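Local coordinates for protein glutathione transferase o1 (Bombyx mori, PDB 3RBT) that probably acts as an Omega-class glutathione transferase, perhaps with glutathione-dependent dehydroascorbate reductase activity, at residues Trp182-Asp194 with Val220-Tyr234. Numbering follows the deposited sequence.
Sequences WVERLYLLRCVND and VKKHAHSPQEYFDYY
Leu188 and Pro227 bring the two backbones together, their CA atoms 4.0 Å apart, where the turn after helix 182-186 meets the first residue of helix 227-234; the two helix axes run at 90°. Ser226 and Glu229 close a capping box on the second helix. Upstream of that helix, Glu184 reaches out to residues 220-225 and to Tyr230: its OE1 accepts a 2.5 Å bond from Tyr230 OH on the anti side and a weak one from His225 N. OE2 takes a water that also donates to Val220 O, and a bond from Trp180. The contact packs helix 227-237, last in the chain, against helix 174-186 within the helical C-terminal domain of the GST fold. Arg185 lays CG over the Tyr230 ring, 3.7 Å from the centroid, while NE donates in the guanidinium plane to Tyr234 OH at 2.9 Å. NH2 donates to Met34 O; NH1 bonds Pro181 O and His39 ND1. A leucine here would probably leave Tyr234 OH and Met34 O without these donors, weakening the tie to the thioredoxin-like domain. With chi1 at 73°, Leu188 packs CD2 against Tyr230 CB and Tyr234 CD1. Farther along, Cys191 CB sits over the Phe231 face, 4.1 Å from its centroid.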
# COMPACT_ATOMS: atom_id res chain seq x y z
N TRP A 182 -0.37 -6.76 16.22
CA TRP A 182 1.02 -6.74 16.64
C TRP A 182 1.19 -6.20 18.05
O TRP A 182 1.99 -6.73 18.82
CB TRP A 182 1.90 -6.00 15.62
CG TRP A 182 1.98 -6.78 14.34
CD1 TRP A 182 2.94 -7.70 13.99
CD2 TRP A 182 1.04 -6.75 13.27
NE1 TRP A 182 2.65 -8.22 12.75
CE2 TRP A 182 1.48 -7.66 12.29
CE3 TRP A 182 -0.14 -6.02 13.03
CZ2 TRP A 182 0.80 -7.87 11.09
CZ3 TRP A 182 -0.83 -6.24 11.84
CH2 TRP A 182 -0.35 -7.16 10.89
N VAL A 183 0.40 -5.18 18.40
CA VAL A 183 0.43 -4.63 19.76
C VAL A 183 0.04 -5.69 20.81
O VAL A 183 0.70 -5.82 21.84
CB VAL A 183 -0.41 -3.34 19.87
CG1 VAL A 183 -0.46 -2.84 21.31
CG2 VAL A 183 0.18 -2.26 18.97
N GLU A 184 -1.01 -6.45 20.54
CA GLU A 184 -1.46 -7.50 21.46
C GLU A 184 -0.37 -8.56 21.68
O GLU A 184 -0.19 -9.06 22.79
CB GLU A 184 -2.72 -8.16 20.93
CG GLU A 184 -3.49 -8.95 21.96
CD GLU A 184 -4.71 -9.58 21.35
OE1 GLU A 184 -4.58 -10.71 20.81
OE2 GLU A 184 -5.79 -8.95 21.39
N ARG A 185 0.34 -8.89 20.60
CA ARG A 185 1.45 -9.84 20.64
C ARG A 185 2.63 -9.34 21.47
O ARG A 185 3.29 -10.14 22.13
CB ARG A 185 1.91 -10.22 19.22
CG ARG A 185 0.97 -11.22 18.57
CD ARG A 185 1.11 -11.26 17.05
NE ARG A 185 0.25 -12.31 16.51
CZ ARG A 185 -1.07 -12.21 16.37
NH1 ARG A 185 -1.70 -11.10 16.73
NH2 ARG A 185 -1.78 -13.23 15.88
N LEU A 186 2.88 -8.03 21.45
CA LEU A 186 4.00 -7.45 22.20
C LEU A 186 3.96 -7.75 23.70
O LEU A 186 5.01 -7.90 24.32
CB LEU A 186 4.10 -5.94 21.98
CG LEU A 186 4.44 -5.51 20.55
CD1 LEU A 186 4.51 -3.98 20.45
CD2 LEU A 186 5.75 -6.15 20.06
N TYR A 187 2.75 -7.83 24.26
CA TYR A 187 2.58 -8.15 25.69
C TYR A 187 3.27 -9.47 26.10
O TYR A 187 3.58 -9.66 27.27
CB TYR A 187 1.09 -8.18 26.08
CG TYR A 187 0.37 -6.84 26.00
CD1 TYR A 187 0.55 -5.86 26.98
CD2 TYR A 187 -0.51 -6.57 24.96
CE1 TYR A 187 -0.13 -4.64 26.91
CE2 TYR A 187 -1.19 -5.36 24.88
CZ TYR A 187 -0.99 -4.40 25.85
OH TYR A 187 -1.67 -3.21 25.76
N LEU A 188 3.50 -10.38 25.14
CA LEU A 188 4.21 -11.62 25.43
C LEU A 188 5.61 -11.34 26.01
O LEU A 188 6.14 -12.14 26.77
CB LEU A 188 4.31 -12.53 24.19
CG LEU A 188 5.25 -12.20 23.02
CD1 LEU A 188 6.69 -12.61 23.29
CD2 LEU A 188 4.78 -12.86 21.73
N LEU A 189 6.16 -10.18 25.66
CA LEU A 189 7.51 -9.80 26.07
C LEU A 189 7.62 -9.62 27.58
O LEU A 189 8.72 -9.63 28.12
CB LEU A 189 7.94 -8.52 25.35
CG LEU A 189 9.29 -8.61 24.63
CD1 LEU A 189 9.07 -8.94 23.16
CD2 LEU A 189 10.11 -7.33 24.77
N ARG A 190 6.48 -9.46 28.25
CA ARG A 190 6.45 -9.35 29.70
C ARG A 190 6.72 -10.71 30.33
O ARG A 190 7.18 -10.78 31.47
CB ARG A 190 5.11 -8.78 30.18
CG ARG A 190 5.22 -8.02 31.50
CD ARG A 190 3.87 -7.65 32.11
NE ARG A 190 3.00 -6.92 31.18
CZ ARG A 190 2.22 -5.91 31.53
NH1 ARG A 190 2.21 -5.47 32.79
NH2 ARG A 190 1.45 -5.31 30.61
N CYS A 191 6.45 -11.78 29.59
CA CYS A 191 6.81 -13.13 30.00
C CYS A 191 8.32 -13.37 29.85
O CYS A 191 8.91 -14.14 30.62
CB CYS A 191 6.02 -14.19 29.22
SG CYS A 191 4.21 -13.97 29.25
N VAL A 192 8.93 -12.72 28.86
CA VAL A 192 10.37 -12.85 28.60
C VAL A 192 11.19 -12.06 29.62
O VAL A 192 12.02 -12.62 30.32
CB VAL A 192 10.77 -12.40 27.17
CG1 VAL A 192 12.27 -12.68 26.92
CG2 VAL A 192 9.91 -13.09 26.12
N ASN A 193 10.94 -10.75 29.67
CA ASN A 193 11.64 -9.87 30.61
C ASN A 193 10.68 -8.86 31.21
O ASN A 193 10.52 -7.75 30.70
CB ASN A 193 12.83 -9.16 29.92
CG ASN A 193 13.82 -8.57 30.92
OD1 ASN A 193 13.46 -8.17 32.03
ND2 ASN A 193 15.08 -8.49 30.50
N ASP A 194 10.04 -9.27 32.30
CA ASP A 194 9.01 -8.49 32.99
C ASP A 194 9.44 -7.05 33.25
O ASP A 194 8.72 -6.11 32.90
CB ASP A 194 8.65 -9.17 34.32
CG ASP A 194 7.49 -8.50 35.02
OD1 ASP A 194 7.74 -7.72 35.95
OD2 ASP A 194 6.34 -8.76 34.63
N VAL A 220 -12.05 -6.85 20.07
CA VAL A 220 -10.71 -7.29 20.43
C VAL A 220 -10.76 -8.61 21.22
O VAL A 220 -10.07 -9.59 20.89
CB VAL A 220 -9.96 -6.21 21.25
CG1 VAL A 220 -8.76 -6.81 22.02
CG2 VAL A 220 -9.52 -5.07 20.35
N LYS A 221 -11.60 -8.62 22.25
CA LYS A 221 -11.77 -9.75 23.15
C LYS A 221 -12.18 -11.04 22.43
O LYS A 221 -11.75 -12.13 22.81
CB LYS A 221 -12.81 -9.39 24.22
CG LYS A 221 -12.41 -9.75 25.62
CD LYS A 221 -13.40 -9.16 26.65
CE LYS A 221 -12.99 -9.50 28.08
NZ LYS A 221 -11.52 -9.30 28.30
N LYS A 222 -12.98 -10.91 21.38
CA LYS A 222 -13.41 -12.05 20.57
C LYS A 222 -12.23 -12.85 19.95
O LYS A 222 -12.30 -14.08 19.87
CB LYS A 222 -14.38 -11.59 19.47
CG LYS A 222 -15.30 -12.69 18.92
CD LYS A 222 -16.50 -12.91 19.84
CE LYS A 222 -16.99 -14.35 19.79
NZ LYS A 222 -18.00 -14.60 20.87
N HIS A 223 -11.16 -12.16 19.56
CA HIS A 223 -10.05 -12.81 18.84
C HIS A 223 -8.68 -12.73 19.54
O HIS A 223 -7.63 -12.90 18.90
CB HIS A 223 -9.95 -12.26 17.42
CG HIS A 223 -11.17 -12.54 16.60
ND1 HIS A 223 -12.11 -11.58 16.32
CD2 HIS A 223 -11.62 -13.69 16.05
CE1 HIS A 223 -13.08 -12.12 15.61
NE2 HIS A 223 -12.81 -13.40 15.43
N ALA A 224 -8.72 -12.47 20.84
CA ALA A 224 -7.53 -12.24 21.65
C ALA A 224 -6.88 -13.53 22.13
O ALA A 224 -7.54 -14.56 22.27
CB ALA A 224 -7.90 -11.38 22.87
N HIS A 225 -5.58 -13.45 22.39
CA HIS A 225 -4.87 -14.44 23.19
C HIS A 225 -4.06 -13.70 24.25
O HIS A 225 -3.73 -12.53 24.07
CB HIS A 225 -3.97 -15.32 22.32
CG HIS A 225 -4.74 -16.20 21.38
ND1 HIS A 225 -5.13 -15.78 20.13
CD2 HIS A 225 -5.21 -17.46 21.52
CE1 HIS A 225 -5.81 -16.75 19.53
NE2 HIS A 225 -5.87 -17.78 20.36
N SER A 226 -3.75 -14.39 25.35
CA SER A 226 -2.98 -13.82 26.44
C SER A 226 -1.49 -13.71 26.11
O SER A 226 -1.01 -14.33 25.15
CB SER A 226 -3.20 -14.66 27.71
OG SER A 226 -2.69 -15.98 27.54
N PRO A 227 -0.74 -12.88 26.88
CA PRO A 227 0.72 -12.87 26.83
C PRO A 227 1.32 -14.28 26.87
O PRO A 227 2.15 -14.61 26.02
CB PRO A 227 1.10 -12.10 28.08
CG PRO A 227 -0.01 -11.11 28.24
CD PRO A 227 -1.26 -11.76 27.69
N GLN A 228 0.87 -15.10 27.82
CA GLN A 228 1.42 -16.45 27.98
C GLN A 228 1.14 -17.33 26.76
O GLN A 228 2.03 -18.05 26.29
CB GLN A 228 0.88 -17.12 29.26
CG GLN A 228 1.58 -18.43 29.64
CD GLN A 228 3.08 -18.25 29.90
OE1 GLN A 228 3.91 -18.84 29.21
NE2 GLN A 228 3.42 -17.43 30.89
N GLU A 229 -0.09 -17.24 26.25
CA GLU A 229 -0.50 -18.02 25.08
C GLU A 229 0.34 -17.66 23.86
O GLU A 229 0.82 -18.54 23.15
CB GLU A 229 -2.00 -17.87 24.81
CG GLU A 229 -2.90 -18.62 25.82
CD GLU A 229 -4.32 -18.07 25.89
OE1 GLU A 229 -4.69 -17.25 25.02
OE2 GLU A 229 -5.07 -18.44 26.82
N TYR A 230 0.53 -16.36 23.62
CA TYR A 230 1.41 -15.92 22.53
C TYR A 230 2.84 -16.41 22.74
O TYR A 230 3.49 -16.85 21.78
CB TYR A 230 1.40 -14.40 22.39
CG TYR A 230 0.20 -13.85 21.63
CD1 TYR A 230 -0.25 -14.45 20.45
CD2 TYR A 230 -0.46 -12.71 22.09
CE1 TYR A 230 -1.34 -13.93 19.76
CE2 TYR A 230 -1.55 -12.18 21.40
CZ TYR A 230 -1.99 -12.80 20.24
OH TYR A 230 -3.06 -12.28 19.56
N PHE A 231 3.30 -16.35 23.99
CA PHE A 231 4.67 -16.72 24.36
C PHE A 231 4.94 -18.20 24.10
O PHE A 231 5.94 -18.55 23.48
CB PHE A 231 4.96 -16.34 25.82
CG PHE A 231 6.32 -16.78 26.32
CD1 PHE A 231 7.49 -16.18 25.84
CD2 PHE A 231 6.43 -17.77 27.30
CE1 PHE A 231 8.75 -16.57 26.32
CE2 PHE A 231 7.69 -18.16 27.78
CZ PHE A 231 8.85 -17.56 27.29
N ASP A 232 4.04 -19.06 24.58
CA ASP A 232 4.15 -20.49 24.32
C ASP A 232 4.04 -20.82 22.83
O ASP A 232 4.74 -21.71 22.34
CB ASP A 232 3.12 -21.26 25.16
CG ASP A 232 3.53 -21.34 26.62
OD1 ASP A 232 4.75 -21.39 26.88
OD2 ASP A 232 2.65 -21.35 27.51
N TYR A 233 3.18 -20.09 22.11
CA TYR A 233 3.08 -20.26 20.66
C TYR A 233 4.35 -19.86 19.92
O TYR A 233 4.88 -20.64 19.12
CB TYR A 233 1.90 -19.50 20.05
CG TYR A 233 1.96 -19.58 18.53
CD1 TYR A 233 2.51 -18.55 17.77
CD2 TYR A 233 1.53 -20.73 17.87
CE1 TYR A 233 2.60 -18.64 16.38
CE2 TYR A 233 1.61 -20.83 16.48
CZ TYR A 233 2.15 -19.79 15.74
OH TYR A 233 2.23 -19.90 14.38
N TYR A 234 4.83 -18.64 20.15
CA TYR A 234 5.97 -18.13 19.40
C TYR A 234 7.30 -18.82 19.72
O TYR A 234 8.14 -18.96 18.84
CB TYR A 234 6.05 -16.59 19.45
CG TYR A 234 5.05 -15.95 18.50
CD1 TYR A 234 3.94 -15.26 18.98
CD2 TYR A 234 5.21 -16.06 17.12
CE1 TYR A 234 3.02 -14.68 18.10
CE2 TYR A 234 4.30 -15.50 16.23
CZ TYR A 234 3.21 -14.81 16.72
OH TYR A 234 2.32 -14.26 15.84
O HOH W 1 -7.66 -9.38 19.43